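Local atomic coordinates of ascorbate-specific PTS system EIIA component (Streptococcus pyogenes serotype M1, PDB entry 2OQT), a protein that probably acts as the cytoplasmic IIA component of an ascorbate phosphotransferase system, passing phosphoryl groups on toward the ascorbate taken up. Residues E25-A30 against V90-G95. Numbering follows the deposited sequence.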
loop_
_atom_site.group_PDB
_atom_site.type_symbol
_atom_site.label_atom_id
_atom_site.label_comp_id
_atom_site.label_asym_id
_atom_site.label_seq_id
_atom_site.Cartn_x
_atom_site.Cartn_y
_atom_site.Cartn_z
ATOM N N GLU A 25 7.601 -11.553 1.570
ATOM C CA GLU A 25 7.188 -11.358 2.994
ATOM C C GLU A 25 6.449 -10.044 3.166
ATOM O O GLU A 25 5.431 -9.967 3.843
ATOM C CB GLU A 25 8.407 -11.328 3.948
ATOM C CG GLU A 25 8.631 -12.535 4.892
ATOM C CD GLU A 25 9.704 -13.573 4.398
ATOM O OE1 GLU A 25 10.822 -13.626 4.991
ATOM O OE2 GLU A 25 9.425 -14.349 3.438
ATOM N N ALA A 26 6.966 -9.007 2.518
ATOM C CA ALA A 26 6.464 -7.632 2.701
ATOM C C ALA A 26 5.114 -7.425 2.027
ATOM O O ALA A 26 4.231 -6.716 2.516
ATOM C CB ALA A 26 7.455 -6.657 2.174
ATOM N N VAL A 27 4.963 -8.073 0.887
ATOM C CA VAL A 27 3.709 -8.045 0.182
ATOM C C VAL A 27 2.647 -8.794 0.996
ATOM O O VAL A 27 1.550 -8.286 1.162
ATOM C CB VAL A 27 3.910 -8.552 -1.261
ATOM C CG1 VAL A 27 2.628 -8.980 -1.898
ATOM C CG2 VAL A 27 4.532 -7.464 -2.043
ATOM N N ARG A 28 2.962 -9.983 1.485
ATOM C CA ARG A 28 2.046 -10.713 2.349
ATOM C C ARG A 28 1.567 -9.815 3.487
ATOM O O ARG A 28 0.369 -9.699 3.743
ATOM C CB ARG A 28 2.741 -11.958 2.896
ATOM C CG ARG A 28 1.941 -12.781 3.886
ATOM C CD ARG A 28 2.703 -14.060 4.222
ATOM N NE ARG A 28 2.389 -15.145 3.286
ATOM C CZ ARG A 28 3.268 -16.053 2.857
ATOM N NH1 ARG A 28 4.540 -16.000 3.270
ATOM N NH2 ARG A 28 2.881 -16.995 2.000
ATOM N N LEU A 29 2.517 -9.169 4.165
ATOM C CA LEU A 29 2.205 -8.330 5.329
ATOM C C LEU A 29 1.383 -7.132 4.905
ATOM O O LEU A 29 0.621 -6.589 5.699
ATOM C CB LEU A 29 3.498 -7.869 6.047
ATOM C CG LEU A 29 4.386 -8.886 6.822
ATOM C CD1 LEU A 29 5.716 -8.222 7.151
ATOM C CD2 LEU A 29 3.700 -9.471 8.121
ATOM N N ALA A 30 1.532 -6.709 3.652
ATOM C CA ALA A 30 0.902 -5.489 3.215
ATOM C C ALA A 30 -0.550 -5.756 2.831
ATOM O O ALA A 30 -1.402 -4.862 2.900
ATOM C CB ALA A 30 1.678 -4.876 2.074
ATOM N N VAL A 90 13.120 -3.295 2.289
ATOM C CA VAL A 90 13.130 -4.597 1.687
ATOM C C VAL A 90 13.466 -4.345 0.207
ATOM O O VAL A 90 13.150 -3.277 -0.311
ATOM C CB VAL A 90 11.773 -5.351 2.009
ATOM C CG1 VAL A 90 10.689 -5.115 0.927
ATOM C CG2 VAL A 90 12.008 -6.820 2.300
ATOM N N THR A 91 14.151 -5.288 -0.445
ATOM C CA THR A 91 14.606 -5.118 -1.812
ATOM C C THR A 91 13.757 -5.932 -2.801
ATOM O O THR A 91 13.678 -7.155 -2.716
ATOM C CB THR A 91 16.090 -5.486 -1.976
ATOM O OG1 THR A 91 16.863 -4.887 -0.926
ATOM C CG2 THR A 91 16.626 -4.942 -3.299
ATOM N N PHE A 92 13.113 -5.224 -3.728
ATOM C CA PHE A 92 12.274 -5.869 -4.736
ATOM C C PHE A 92 13.147 -6.417 -5.890
ATOM O O PHE A 92 14.323 -6.087 -5.998
ATOM C CB PHE A 92 11.169 -4.906 -5.190
ATOM C CG PHE A 92 9.909 -5.001 -4.359
ATOM C CD1 PHE A 92 8.756 -5.602 -4.879
ATOM C CD2 PHE A 92 9.875 -4.509 -3.039
ATOM C CE1 PHE A 92 7.572 -5.723 -4.091
ATOM C CE2 PHE A 92 8.736 -4.644 -2.248
ATOM C CZ PHE A 92 7.568 -5.246 -2.775
ATOM N N SER A 93 12.581 -7.288 -6.712
ATOM C CA SER A 93 13.349 -8.019 -7.730
ATOM C C SER A 93 13.971 -7.165 -8.857
ATOM O O SER A 93 14.692 -7.706 -9.697
ATOM C CB SER A 93 12.521 -9.158 -8.353
ATOM O OG SER A 93 11.439 -8.658 -9.130
ATOM N N ASP A 94 13.690 -5.862 -8.883
ATOM C CA ASP A 94 14.345 -4.934 -9.816
ATOM C C ASP A 94 15.473 -4.189 -9.130
ATOM O O ASP A 94 16.046 -3.288 -9.714
ATOM C CB ASP A 94 13.360 -3.909 -10.419
ATOM C CG ASP A 94 12.735 -2.928 -9.357
ATOM O OD1 ASP A 94 12.873 -3.132 -8.113
ATOM O OD2 ASP A 94 12.054 -1.947 -9.792
ATOM N N GLY A 95 15.768 -4.521 -7.879
ATOM C CA GLY A 95 16.794 -3.796 -7.183
ATOM C C GLY A 95 16.331 -2.605 -6.381
ATOM O O GLY A 95 17.149 -2.009 -5.691
#
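Ala26 against Val90, and beside them Val27 against Phe92, make a compact example of how a helix is packed on a sheet through a few apolar side chains. Two touches, one beside the other, carry it. In the first, the methyl of Ala26 lies 3.8 Å from CG1 of Val90; the CB of Ala26 is directed toward the strand, and the CB of Val90 toward the helix. Consistent with the small alanine side chain, the CA atoms of Ala26 and Val90 lie 7.4 Å apart.

In the second, the longer side chain of Phe92 spans the gap. The CB of Phe92 does not aim at the helix, but its ring extends across to it and presents its far edge, CZ lying 3.8 Å from CG2 of Val27. The methyl sits near the plane of the ring, so this is an edge contact rather than packing over a face. With CG1 anti to the backbone N (chi1 161°), Val27 sets CG2 beside that N, and its side chain crosses the phenyl at about a right angle. No hydrogen bond joins the two segments, and all four side chains are buried.

Trp23 also meets the Phe92 ring, while Val27 packs against Ile48 and Ile49 of helix 42-55. From Phe92 to Gly95 the chain makes a type I beta turn, closed by Gly95 N to Phe92 O at 2.8 Å, and leads into strand 97-105. The arrangement is thus a helix packed against a beta-hairpin, within the layered alpha/beta fold of the EIIA type 2 family.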